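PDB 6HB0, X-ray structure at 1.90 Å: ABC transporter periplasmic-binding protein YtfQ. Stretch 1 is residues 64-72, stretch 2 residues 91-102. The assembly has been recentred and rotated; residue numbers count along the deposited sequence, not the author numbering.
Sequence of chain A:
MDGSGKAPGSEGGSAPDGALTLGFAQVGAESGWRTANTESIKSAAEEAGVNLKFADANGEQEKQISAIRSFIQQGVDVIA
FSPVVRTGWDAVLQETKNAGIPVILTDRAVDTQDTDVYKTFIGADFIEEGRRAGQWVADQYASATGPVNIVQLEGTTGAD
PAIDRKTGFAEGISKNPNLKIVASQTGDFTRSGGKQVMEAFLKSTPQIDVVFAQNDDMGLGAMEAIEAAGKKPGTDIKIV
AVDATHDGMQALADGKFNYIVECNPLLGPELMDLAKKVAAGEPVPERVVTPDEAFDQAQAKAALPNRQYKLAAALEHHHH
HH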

# COMPACT_ATOMS: atom_id res chain seq x y z
N GLN A 64 11.47 -18.44 6.79
CA GLN A 64 12.13 -17.14 6.68
C GLN A 64 13.33 -17.04 7.61
O GLN A 64 14.38 -16.57 7.23
N ILE A 65 13.19 -17.50 8.84
CA ILE A 65 14.30 -17.55 9.77
C ILE A 65 15.45 -18.42 9.23
O ILE A 65 16.62 -18.01 9.34
N SER A 66 15.14 -19.55 8.61
CA SER A 66 16.18 -20.38 7.97
C SER A 66 16.86 -19.64 6.81
O SER A 66 18.07 -19.68 6.69
N ALA A 67 16.08 -18.97 5.98
CA ALA A 67 16.68 -18.21 4.88
C ALA A 67 17.66 -17.15 5.44
O ALA A 67 18.77 -17.00 4.96
N ILE A 68 17.27 -16.47 6.51
CA ILE A 68 18.16 -15.47 7.11
C ILE A 68 19.45 -16.11 7.61
O ILE A 68 20.55 -15.57 7.39
N ARG A 69 19.34 -17.25 8.28
CA ARG A 69 20.51 -17.95 8.77
C ARG A 69 21.42 -18.40 7.64
O ARG A 69 22.63 -18.30 7.77
N SER A 70 20.83 -18.86 6.55
CA SER A 70 21.63 -19.26 5.40
C SER A 70 22.34 -18.06 4.77
O SER A 70 23.52 -18.15 4.38
N PHE A 71 21.68 -16.90 4.73
CA PHE A 71 22.39 -15.71 4.27
C PHE A 71 23.56 -15.36 5.16
O PHE A 71 24.59 -14.89 4.65
N ILE A 72 23.42 -15.54 6.48
CA ILE A 72 24.53 -15.30 7.37
C ILE A 72 25.68 -16.24 7.03
O ILE A 72 26.82 -15.79 6.89
N ALA A 91 15.63 -13.10 18.10
CA ALA A 91 16.71 -14.08 18.16
C ALA A 91 17.51 -14.13 16.86
O ALA A 91 18.74 -14.00 16.89
N VAL A 92 16.84 -14.33 15.74
CA VAL A 92 17.59 -14.34 14.49
C VAL A 92 18.27 -12.98 14.16
O VAL A 92 19.37 -12.91 13.57
N LEU A 93 17.64 -11.90 14.56
CA LEU A 93 18.22 -10.57 14.43
C LEU A 93 19.45 -10.37 15.33
O LEU A 93 20.35 -9.61 14.98
N GLN A 94 19.52 -11.04 16.47
CA GLN A 94 20.75 -11.08 17.24
C GLN A 94 21.84 -11.79 16.52
O GLN A 94 23.00 -11.34 16.58
N GLU A 95 21.49 -12.87 15.83
CA GLU A 95 22.46 -13.60 15.00
C GLU A 95 22.99 -12.76 13.83
O GLU A 95 24.20 -12.85 13.47
N THR A 96 22.14 -11.93 13.23
CA THR A 96 22.64 -11.06 12.17
C THR A 96 23.55 -9.99 12.77
O THR A 96 24.60 -9.67 12.22
N LYS A 97 23.15 -9.43 13.88
CA LYS A 97 23.92 -8.38 14.49
C LYS A 97 25.27 -8.96 14.91
O LYS A 97 26.30 -8.34 14.64
N ASN A 98 25.29 -10.15 15.50
CA ASN A 98 26.56 -10.79 15.89
C ASN A 98 27.45 -11.09 14.68
O ASN A 98 28.66 -11.06 14.80
N ALA A 99 26.86 -11.39 13.52
CA ALA A 99 27.65 -11.59 12.30
C ALA A 99 28.02 -10.28 11.59
O ALA A 99 28.66 -10.33 10.56
N GLY A 100 27.64 -9.14 12.15
CA GLY A 100 27.94 -7.82 11.59
C GLY A 100 27.24 -7.53 10.25
O GLY A 100 27.72 -6.73 9.46
N ILE A 101 26.11 -8.18 9.99
CA ILE A 101 25.36 -7.98 8.78
C ILE A 101 24.16 -7.05 9.06
O ILE A 101 23.26 -7.40 9.85
N PRO A 102 24.14 -5.88 8.43
CA PRO A 102 22.97 -4.99 8.62
C PRO A 102 21.72 -5.57 8.03
O PRO A 102 21.77 -6.29 7.03

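How do two nearly parallel helices, their axes 10.1 Å apart at closest approach and 9° from alignment, fill the space between them? Mostly with branched aliphatic side chains. V92 points toward stretch 1 with chi1 at 79° (p), and its CG2 lies 4.0 Å from I65 CG2 and 3.6 Å from I68 CG2. Both isoleucines adopt the mt rotamer common in helices. I68 points toward the partner helix, whereas I65 stands sideways; each brings its CG2 methyl against the valine.

What does I72 do one turn beyond I68? Its CA-to-CB bond runs sideways, yet its mt rotamer brings the end of the chain nearer, making I72 the residue most covered by the opposing stretch. I72 CD1 sits 3.7 Å from T96 CG2 and 3.9 Å from E95 CB, while I72 CG2 reaches A99 CB at 3.7 Å. T96, with chi1 at 54° (p), also places CG2 3.7 Å from I68 CG2, so this one methyl meets I68 and I72.

How are the charged side chains paired? R69 starts sideways, but an extended chain (m, t, t for chi1 to chi3) carries its guanidinium to E95, whose CA-to-CB bond points toward stretch 1 and whose chi1 is m and chi2 t. The result is a two-pronged salt bridge: R69 NE donates to E95 OE1 at 2.8 Å and R69 NH2 to E95 OE2 at 3.0 Å. The carboxylate meets the guanidinium edge, so both hydrogen bonds are well directed, at 170° and 156°. Lower on the arginine, CG packs 4.1 Å from V92 CG2.

How does the contact continue past the second helix? G100, with positive phi, forms a Schellman turn in which I101 N bonds T96 O at 3.1 Å. Beyond it I101, an mt rotamer, points back toward stretch 1, its CD1 3.9 Å from I72 CA.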

# COMPACT_ATOMS: atom_id res chain seq x y z
CB GLN A 64 11.10 -16.05 6.94
CG GLN A 64 11.47 -14.70 6.37
CD GLN A 64 10.23 -13.87 6.09
OE1 GLN A 64 9.32 -13.83 6.93
NE2 GLN A 64 10.24 -13.15 4.96
CB ILE A 65 13.84 -18.00 11.17
CG1 ILE A 65 13.04 -16.88 11.83
CG2 ILE A 65 15.01 -18.40 12.07
CD1 ILE A 65 12.26 -17.30 13.08
CB SER A 66 15.59 -21.69 7.42
OG SER A 66 15.09 -22.44 8.52
CB ALA A 67 15.60 -17.62 4.00
CB ILE A 68 17.43 -14.68 8.18
CG1 ILE A 68 16.36 -13.79 7.51
CG2 ILE A 68 18.36 -13.81 9.00
CD1 ILE A 68 15.31 -13.30 8.49
CB ARG A 69 20.11 -19.18 9.59
CG ARG A 69 19.43 -18.80 10.87
CD ARG A 69 19.10 -19.97 11.74
NE ARG A 69 18.82 -19.42 13.06
CZ ARG A 69 17.88 -19.86 13.87
NH1 ARG A 69 17.11 -20.86 13.50
NH2 ARG A 69 17.71 -19.27 15.04
CB SER A 70 20.77 -20.01 4.42
OG SER A 70 21.39 -20.05 3.16
CB PHE A 71 21.48 -14.46 4.18
CG PHE A 71 20.40 -14.55 3.16
CD1 PHE A 71 20.63 -15.14 1.92
CD2 PHE A 71 19.17 -13.95 3.39
CE1 PHE A 71 19.62 -15.22 0.97
CE2 PHE A 71 18.17 -14.02 2.43
CZ PHE A 71 18.39 -14.66 1.22
CB ILE A 72 24.17 -15.50 8.84
CG1 ILE A 72 23.15 -14.46 9.30
CG2 ILE A 72 25.43 -15.42 9.71
CD1 ILE A 72 22.56 -14.81 10.64
CB ALA A 91 16.17 -15.46 18.45
CB VAL A 92 16.76 -14.89 13.35
CG1 VAL A 92 15.78 -13.88 12.80
CG2 VAL A 92 17.66 -15.35 12.21
CB LEU A 93 17.18 -9.50 14.70
CG LEU A 93 16.08 -9.41 13.60
CD1 LEU A 93 15.07 -8.33 13.90
CD2 LEU A 93 16.62 -9.22 12.21
CB GLN A 94 20.57 -11.68 18.64
CG GLN A 94 19.80 -10.74 19.57
CD GLN A 94 20.55 -9.45 19.89
OE1 GLN A 94 21.75 -9.45 20.05
NE2 GLN A 94 19.81 -8.36 20.05
CB GLU A 95 21.90 -14.93 14.50
CG GLU A 95 21.60 -15.93 15.62
CD GLU A 95 20.64 -17.06 15.21
OE1 GLU A 95 20.62 -17.47 14.04
OE2 GLU A 95 19.92 -17.59 16.10
CB THR A 96 21.53 -10.43 11.32
OG1 THR A 96 20.59 -9.76 12.16
CG2 THR A 96 20.82 -11.49 10.58
CB LYS A 97 23.15 -7.81 15.65
CG LYS A 97 23.92 -6.91 16.59
CD LYS A 97 22.95 -6.43 17.66
CE LYS A 97 23.12 -4.98 18.04
NZ LYS A 97 24.30 -4.88 18.95
CB ASN A 98 26.35 -12.11 16.63
CG ASN A 98 25.71 -11.94 17.98
OD1 ASN A 98 25.70 -10.87 18.57
ND2 ASN A 98 25.18 -13.03 18.49
CB ALA A 99 26.94 -12.51 11.34
CB ILE A 101 24.88 -9.30 8.23
CG1 ILE A 101 26.08 -10.20 7.92
CG2 ILE A 101 24.12 -9.09 6.94
CD1 ILE A 101 25.72 -11.59 7.48
CB PRO A 102 23.34 -3.73 7.82
CG PRO A 102 24.78 -3.88 7.44
CD PRO A 102 25.14 -5.31 7.49